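Local coordinates for protein transcriptional regulator (Cytophaga hutchinsonii, PDB 3F0C) that probably binds operator DNA as a dimer and regulates transcription, as a member of the TetR family, at residues Lys22-Tyr27 with Asn35-Asp40; Ser126-Glu131 with Leu160-Leu165. All blocks are in the same frame, centred on the assembly; numbering follows the deposited sequence.

Contact 1: residues Lys22-Tyr27 with Asn35-Asp40; sequences KRFAHY and NEIASD. With SO4 (sulfate ion), chain B; SO4 (sulfate ion), chain C.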
loop_
_atom_site.group_PDB
_atom_site.type_symbol
_atom_site.label_atom_id
_atom_site.label_comp_id
_atom_site.label_asym_id
_atom_site.label_seq_id
_atom_site.Cartn_x
_atom_site.Cartn_y
_atom_site.Cartn_z
ATOM N N LYS A 22 6.226 20.417 -18.778
ATOM C CA LYS A 22 4.976 21.104 -18.896
ATOM C C LYS A 22 3.989 20.318 -19.709
ATOM O O LYS A 22 2.824 20.230 -19.342
ATOM C CB LYS A 22 5.184 22.459 -19.544
ATOM C CG LYS A 22 6.033 23.369 -18.689
ATOM C CD LYS A 22 6.168 24.779 -19.255
ATOM C CE LYS A 22 6.942 25.672 -18.233
ATOM N NZ LYS A 22 7.013 27.173 -18.506
ATOM N N ARG A 23 4.425 19.782 -20.837
ATOM C CA ARG A 23 3.500 19.022 -21.695
ATOM C C ARG A 23 2.906 17.895 -20.934
ATOM O O ARG A 23 1.706 17.655 -20.991
ATOM C CB ARG A 23 4.194 18.346 -22.864
ATOM C CG ARG A 23 4.532 19.245 -23.992
ATOM C CD ARG A 23 3.476 19.244 -25.056
ATOM N NE ARG A 23 3.494 20.542 -25.704
ATOM C CZ ARG A 23 2.473 21.059 -26.342
ATOM N NH1 ARG A 23 2.595 22.264 -26.874
ATOM N NH2 ARG A 23 1.341 20.364 -26.448
ATOM N N PHE A 24 3.773 17.160 -20.272
ATOM C CA PHE A 24 3.344 16.003 -19.588
ATOM C C PHE A 24 2.474 16.442 -18.402
ATOM O O PHE A 24 1.495 15.790 -18.087
ATOM C CB PHE A 24 4.546 15.218 -19.104
ATOM C CG PHE A 24 5.433 14.660 -20.201
ATOM C CD1 PHE A 24 4.909 14.190 -21.390
ATOM C CD2 PHE A 24 6.798 14.548 -19.992
ATOM C CE1 PHE A 24 5.750 13.627 -22.367
ATOM C CE2 PHE A 24 7.645 13.999 -20.958
ATOM C CZ PHE A 24 7.123 13.532 -22.145
ATOM N N ALA A 25 2.800 17.563 -17.768
ATOM C CA ALA A 25 2.003 18.039 -16.645
ATOM C C ALA A 25 0.596 18.327 -17.079
ATOM O O ALA A 25 -0.336 18.000 -16.369
ATOM C CB ALA A 25 2.596 19.261 -16.077
ATOM N N HIS A 26 0.446 18.933 -18.247
ATOM C CA HIS A 26 -0.874 19.352 -18.774
ATOM C C HIS A 26 -1.636 18.263 -19.471
ATOM O O HIS A 26 -2.852 18.151 -19.326
ATOM C CB HIS A 26 -0.735 20.526 -19.741
ATOM C CG HIS A 26 -0.711 21.832 -19.036
ATOM N ND1 HIS A 26 0.320 22.192 -18.196
ATOM C CD2 HIS A 26 -1.633 22.822 -18.953
ATOM C CE1 HIS A 26 0.047 23.365 -17.652
ATOM N NE2 HIS A 26 -1.132 23.768 -18.093
ATOM N N TYR A 27 -0.919 17.457 -20.231
ATOM C CA TYR A 27 -1.558 16.502 -21.095
ATOM C C TYR A 27 -1.233 15.056 -20.830
ATOM O O TYR A 27 -1.969 14.196 -21.254
ATOM C CB TYR A 27 -1.169 16.841 -22.498
ATOM C CG TYR A 27 -1.618 18.227 -22.887
ATOM C CD1 TYR A 27 -2.934 18.531 -22.992
ATOM C CD2 TYR A 27 -0.718 19.221 -23.176
ATOM C CE1 TYR A 27 -3.345 19.802 -23.346
ATOM C CE2 TYR A 27 -1.134 20.496 -23.564
ATOM C CZ TYR A 27 -2.425 20.769 -23.639
ATOM O OH TYR A 27 -2.834 22.013 -24.005
ATOM N N ASN A 35 6.668 15.489 -31.885
ATOM C CA ASN A 35 6.557 16.627 -32.764
ATOM C C ASN A 35 6.122 17.853 -31.987
ATOM O O ASN A 35 6.535 18.954 -32.292
ATOM C CB ASN A 35 5.604 16.352 -33.923
ATOM C CG ASN A 35 6.173 15.376 -34.924
ATOM O OD1 ASN A 35 6.320 14.180 -34.635
ATOM N ND2 ASN A 35 6.504 15.874 -36.109
ATOM N N GLU A 36 5.282 17.665 -30.982
ATOM C CA GLU A 36 4.857 18.787 -30.149
ATOM C C GLU A 36 6.027 19.401 -29.389
ATOM O O GLU A 36 6.227 20.607 -29.439
ATOM C CB GLU A 36 3.769 18.359 -29.139
ATOM C CG GLU A 36 2.349 18.332 -29.705
ATOM C CD GLU A 36 1.334 17.481 -28.906
ATOM O OE1 GLU A 36 1.644 16.977 -27.801
ATOM O OE2 GLU A 36 0.188 17.331 -29.405
ATOM N N ILE A 37 6.793 18.565 -28.681
ATOM C CA ILE A 37 7.898 19.045 -27.823
ATOM C C ILE A 37 8.949 19.744 -28.644
ATOM O O ILE A 37 9.523 20.731 -28.210
ATOM C CB ILE A 37 8.577 17.906 -27.030
ATOM C CG1 ILE A 37 7.522 17.119 -26.237
ATOM C CG2 ILE A 37 9.615 18.463 -26.085
ATOM C CD1 ILE A 37 7.971 16.648 -24.837
ATOM N N ALA A 38 9.190 19.219 -29.833
ATOM C CA ALA A 38 10.084 19.861 -30.754
ATOM C C ALA A 38 9.544 21.271 -31.029
ATOM O O ALA A 38 10.207 22.266 -30.766
ATOM C CB ALA A 38 10.208 19.052 -32.009
ATOM N N SER A 39 8.312 21.366 -31.506
ATOM C CA SER A 39 7.690 22.686 -31.714
ATOM C C SER A 39 8.001 23.648 -30.564
ATOM O O SER A 39 8.358 24.805 -30.788
ATOM C CB SER A 39 6.158 22.575 -31.851
ATOM O OG SER A 39 5.784 22.198 -33.165
ATOM N N ASP A 40 7.854 23.154 -29.337
ATOM C CA ASP A 40 7.873 24.010 -28.148
ATOM C C ASP A 40 9.230 24.672 -27.998
ATOM O O ASP A 40 9.334 25.888 -27.874
ATOM C CB ASP A 40 7.514 23.198 -26.900
ATOM C CG ASP A 40 6.063 22.689 -26.923
ATOM O OD1 ASP A 40 5.492 22.607 -28.044
ATOM O OD2 ASP A 40 5.498 22.388 -25.827
HETATM S S SO4 B . -0.751 23.119 -27.942
HETATM O O1 SO4 B . -0.104 23.077 -29.263
HETATM O O2 SO4 B . -2.090 23.682 -28.111
HETATM O O3 SO4 B . -0.863 21.757 -27.423
HETATM O O4 SO4 B . -0.005 23.948 -26.985
HETATM S S SO4 C . 5.846 10.926 -31.539
HETATM O O1 SO4 C . 5.891 12.300 -32.077
HETATM O O2 SO4 C . 4.803 10.181 -32.240
HETATM O O3 SO4 C . 7.108 10.237 -31.806
HETATM O O4 SO4 C . 5.629 10.878 -30.082
#
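Arg-23 reaches from helix 12-27 to Asp-40 and Glu-36 on helix 34-41, tying two helices of the TetR-type DNA-binding domain. In this family the second of them is the first helix of the helix-turn-helix. Their short axes come within 11.4 Å at 127°. The charged part is a three-residue network. Arg-23 meets Asp-40 tip to tip and grips it side-on, NE and NH1 both bonding the one oxygen, OD2: the NE bond is fairly straight (2.7 Å, 162°), and NH1 reaches the syn lone pair at 3.1 Å. NH1 also makes a weak bond to Asp-40 OD1. The Arg-23 chain bends at chi2, which places CD; the guanidinium beyond has OD2 in its plane. Glu-36 crosses it at about a right angle, with CB over one face of the guanidinium; Glu-36 OE1 lies 3.7 Å from NH2 of Arg-23, well out of the plane, a long pairing by charge alone. The apolar part is smaller. Ile-37 CD1 lies 4.2 Å from CZ of Phe-24, and beyond these two Phe-59 and Leu-58 of helix 55-78 continue the domain core. Two sulfates, probably from the crystallisation liquor, take up further donors. The backbone N of Asn-35, near the start of its helix, binds one. The other is held by Arg-23, whose NH1 bonds O4 while NH2 points at O3 (2.8 Å, 164°).

Contact 2: residues Ser126-Glu131 with Leu160-Leu165; sequences SFKQKE and LVHLLL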
loop_
_atom_site.group_PDB
_atom_site.type_symbol
_atom_site.label_atom_id
_atom_site.label_comp_id
_atom_site.label_asym_id
_atom_site.label_seq_id
_atom_site.Cartn_x
_atom_site.Cartn_y
_atom_site.Cartn_z
ATOM N N SER A 126 15.681 3.498 -5.331
ATOM C CA SER A 126 16.784 4.375 -4.954
ATOM C C SER A 126 16.245 5.552 -4.164
ATOM O O SER A 126 16.663 5.804 -3.039
ATOM C CB SER A 126 17.565 4.845 -6.189
ATOM O OG SER A 126 16.778 5.697 -6.993
ATOM N N PHE A 127 15.291 6.248 -4.754
ATOM C CA PHE A 127 14.558 7.297 -4.063
ATOM C C PHE A 127 14.088 6.821 -2.685
ATOM O O PHE A 127 14.491 7.376 -1.673
ATOM C CB PHE A 127 13.391 7.686 -4.918
ATOM C CG PHE A 127 12.790 8.953 -4.542
ATOM C CD1 PHE A 127 13.226 10.127 -5.127
ATOM C CD2 PHE A 127 11.751 8.995 -3.630
ATOM C CE1 PHE A 127 12.655 11.328 -4.781
ATOM C CE2 PHE A 127 11.173 10.193 -3.282
ATOM C CZ PHE A 127 11.612 11.359 -3.853
ATOM N N LYS A 128 13.310 5.748 -2.631
ATOM C CA LYS A 128 12.868 5.225 -1.366
ATOM C C LYS A 128 14.038 5.011 -0.410
ATOM O O LYS A 128 13.889 5.193 0.797
ATOM C CB LYS A 128 12.067 3.941 -1.569
ATOM C CG LYS A 128 11.087 3.596 -0.424
ATOM C CD LYS A 128 11.600 2.452 0.428
ATOM C CE LYS A 128 11.355 1.102 -0.217
ATOM N NZ LYS A 128 10.135 0.408 0.331
ATOM N N GLN A 129 15.207 4.654 -0.924
ATOM C CA GLN A 129 16.351 4.534 -0.029
ATOM C C GLN A 129 16.969 5.860 0.315
ATOM O O GLN A 129 17.229 6.096 1.480
ATOM C CB GLN A 129 17.400 3.511 -0.474
ATOM C CG GLN A 129 17.291 2.196 0.359
ATOM C CD GLN A 129 18.484 1.212 0.169
ATOM O OE1 GLN A 129 19.295 1.345 -0.776
ATOM N NE2 GLN A 129 18.581 0.203 1.065
ATOM N N LYS A 130 17.152 6.755 -0.637
ATOM C CA LYS A 130 17.594 8.095 -0.270
ATOM C C LYS A 130 16.683 8.676 0.786
ATOM O O LYS A 130 17.138 9.328 1.721
ATOM C CB LYS A 130 17.659 9.021 -1.471
ATOM C CG LYS A 130 19.085 9.214 -1.962
ATOM C CD LYS A 130 19.268 10.454 -2.796
ATOM C CE LYS A 130 18.940 10.179 -4.259
ATOM N NZ LYS A 130 19.971 9.366 -4.967
ATOM N N GLU A 131 15.396 8.373 0.654
ATOM C CA GLU A 131 14.362 8.941 1.494
ATOM C C GLU A 131 14.470 8.433 2.896
ATOM O O GLU A 131 14.382 9.202 3.840
ATOM C CB GLU A 131 13.006 8.561 0.926
ATOM C CG GLU A 131 11.794 9.308 1.512
ATOM C CD GLU A 131 10.490 8.976 0.791
ATOM O OE1 GLU A 131 10.541 8.333 -0.299
ATOM O OE2 GLU A 131 9.409 9.331 1.319
ATOM N N LEU A 160 8.321 5.102 8.945
ATOM C CA LEU A 160 7.648 6.303 8.509
ATOM C C LEU A 160 7.544 6.316 6.991
ATOM O O LEU A 160 6.471 6.560 6.434
ATOM C CB LEU A 160 8.367 7.552 9.015
ATOM C CG LEU A 160 7.596 8.854 8.836
ATOM C CD1 LEU A 160 7.666 9.271 7.434
ATOM C CD2 LEU A 160 6.169 8.667 9.179
ATOM N N VAL A 161 8.651 6.014 6.327
ATOM C CA VAL A 161 8.656 6.066 4.875
ATOM C C VAL A 161 7.604 5.072 4.348
ATOM O O VAL A 161 6.720 5.455 3.596
ATOM C CB VAL A 161 10.073 5.907 4.303
ATOM C CG1 VAL A 161 10.061 5.872 2.814
ATOM C CG2 VAL A 161 10.902 7.071 4.752
ATOM N N HIS A 162 7.639 3.837 4.825
ATOM C CA HIS A 162 6.658 2.838 4.411
ATOM C C HIS A 162 5.191 3.207 4.759
ATOM O O HIS A 162 4.255 2.929 3.993
ATOM C CB HIS A 162 6.992 1.495 5.037
ATOM C CG HIS A 162 8.208 0.854 4.467
ATOM N ND1 HIS A 162 8.833 1.315 3.326
ATOM C CD2 HIS A 162 8.904 -0.239 4.865
ATOM C CE1 HIS A 162 9.869 0.543 3.054
ATOM N NE2 HIS A 162 9.936 -0.406 3.973
ATOM N N LEU A 163 5.006 3.791 5.938
ATOM C CA LEU A 163 3.712 4.203 6.364
ATOM C C LEU A 163 3.179 5.145 5.323
ATOM O O LEU A 163 2.050 4.965 4.853
ATOM C CB LEU A 163 3.786 4.919 7.697
ATOM C CG LEU A 163 3.728 3.956 8.876
ATOM C CD1 LEU A 163 4.036 4.730 10.174
ATOM C CD2 LEU A 163 2.381 3.236 8.914
ATOM N N LEU A 164 3.975 6.137 4.924
ATOM C CA LEU A 164 3.487 7.104 3.936
ATOM C C LEU A 164 3.232 6.407 2.611
ATOM O O LEU A 164 2.230 6.641 1.950
ATOM C CB LEU A 164 4.472 8.220 3.718
ATOM C CG LEU A 164 4.910 8.909 5.002
ATOM C CD1 LEU A 164 6.002 9.938 4.664
ATOM C CD2 LEU A 164 3.691 9.500 5.772
ATOM N N LEU A 165 4.107 5.498 2.231
ATOM C CA LEU A 165 3.931 4.864 0.945
ATOM C C LEU A 165 2.581 4.109 0.944
ATOM O O LEU A 165 1.908 4.041 -0.093
ATOM C CB LEU A 165 5.127 3.968 0.631
ATOM C CG LEU A 165 5.151 3.107 -0.630
ATOM C CD1 LEU A 165 5.003 3.961 -1.832
ATOM C CD2 LEU A 165 6.440 2.181 -0.715
#
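Glu-131 and Val-161 bring their CA atoms to 7.2 Å where helix 118-145 passes helix 153-174, the short axes 10.7 Å apart at closest and running at 132° to each other. Val-161 points its side chain at the neighbouring helix. With CG1 anti to the backbone N (chi1 176°), this methyl enters between two longer chains: CD of Glu-131 lies 3.7 Å from it, and CG of Lys-128 4.1 Å. Its other methyl, CG2, rests 4.0 Å from CG of Glu-131. The Glu-131 chain runs extended beyond CG and crosses the valine obliquely, so that CG1 of Val-161 lies over a face of the carboxylate, almost directly above its carbon. The buried charge is met elsewhere: OE2 forms a salt bridge with Arg-95 and accepts a hydrogen bond from Tyr-91, both on helix 84-106. Three helices therefore come together here, in the helical domain that in TetR relatives binds ligand and forms the dimer, and helix 153-174 also faces the second subunit, where Val-170 of that chain packs on His-162 and Leu-165. Lys-128 comes from one turn before Glu-131. Its chain, bent at chi2, chi3 and chi4, crosses His-162 at about a right angle, and CD of Lys-128 lies in the ring plane at its edge, 3.7 Å from CE1 of His-162. The modelled placing of Lys-128 NZ against the imidazole is too tight to be trusted. An alanine in place of Lys-128, lacking CG and CD, would probably leave the edge of the His-162 ring and one flank of Val-161 CG1 without their aliphatic cover.

How the contacts relate
Both contacts join pairs of helices at similar angles, nearer antiparallel than parallel, and bury similar areas, but they share no element and sit on opposite sides of the chain's centre, with centres 30 Å apart and nearest atoms about 17 Å. Contact 1 lies in the DNA-binding domain, partly buried; its ion pairs form on the side where sulfate binds, and a small apolar touch turns to the core. Contact 2 is buried in the larger helical domain and works mostly by aliphatic contact, its one well-paired carboxylate finding partners on a third helix. Contact 2 also touches the second subunit, whereas no other chain of the assembly reaches the segments of contact 1.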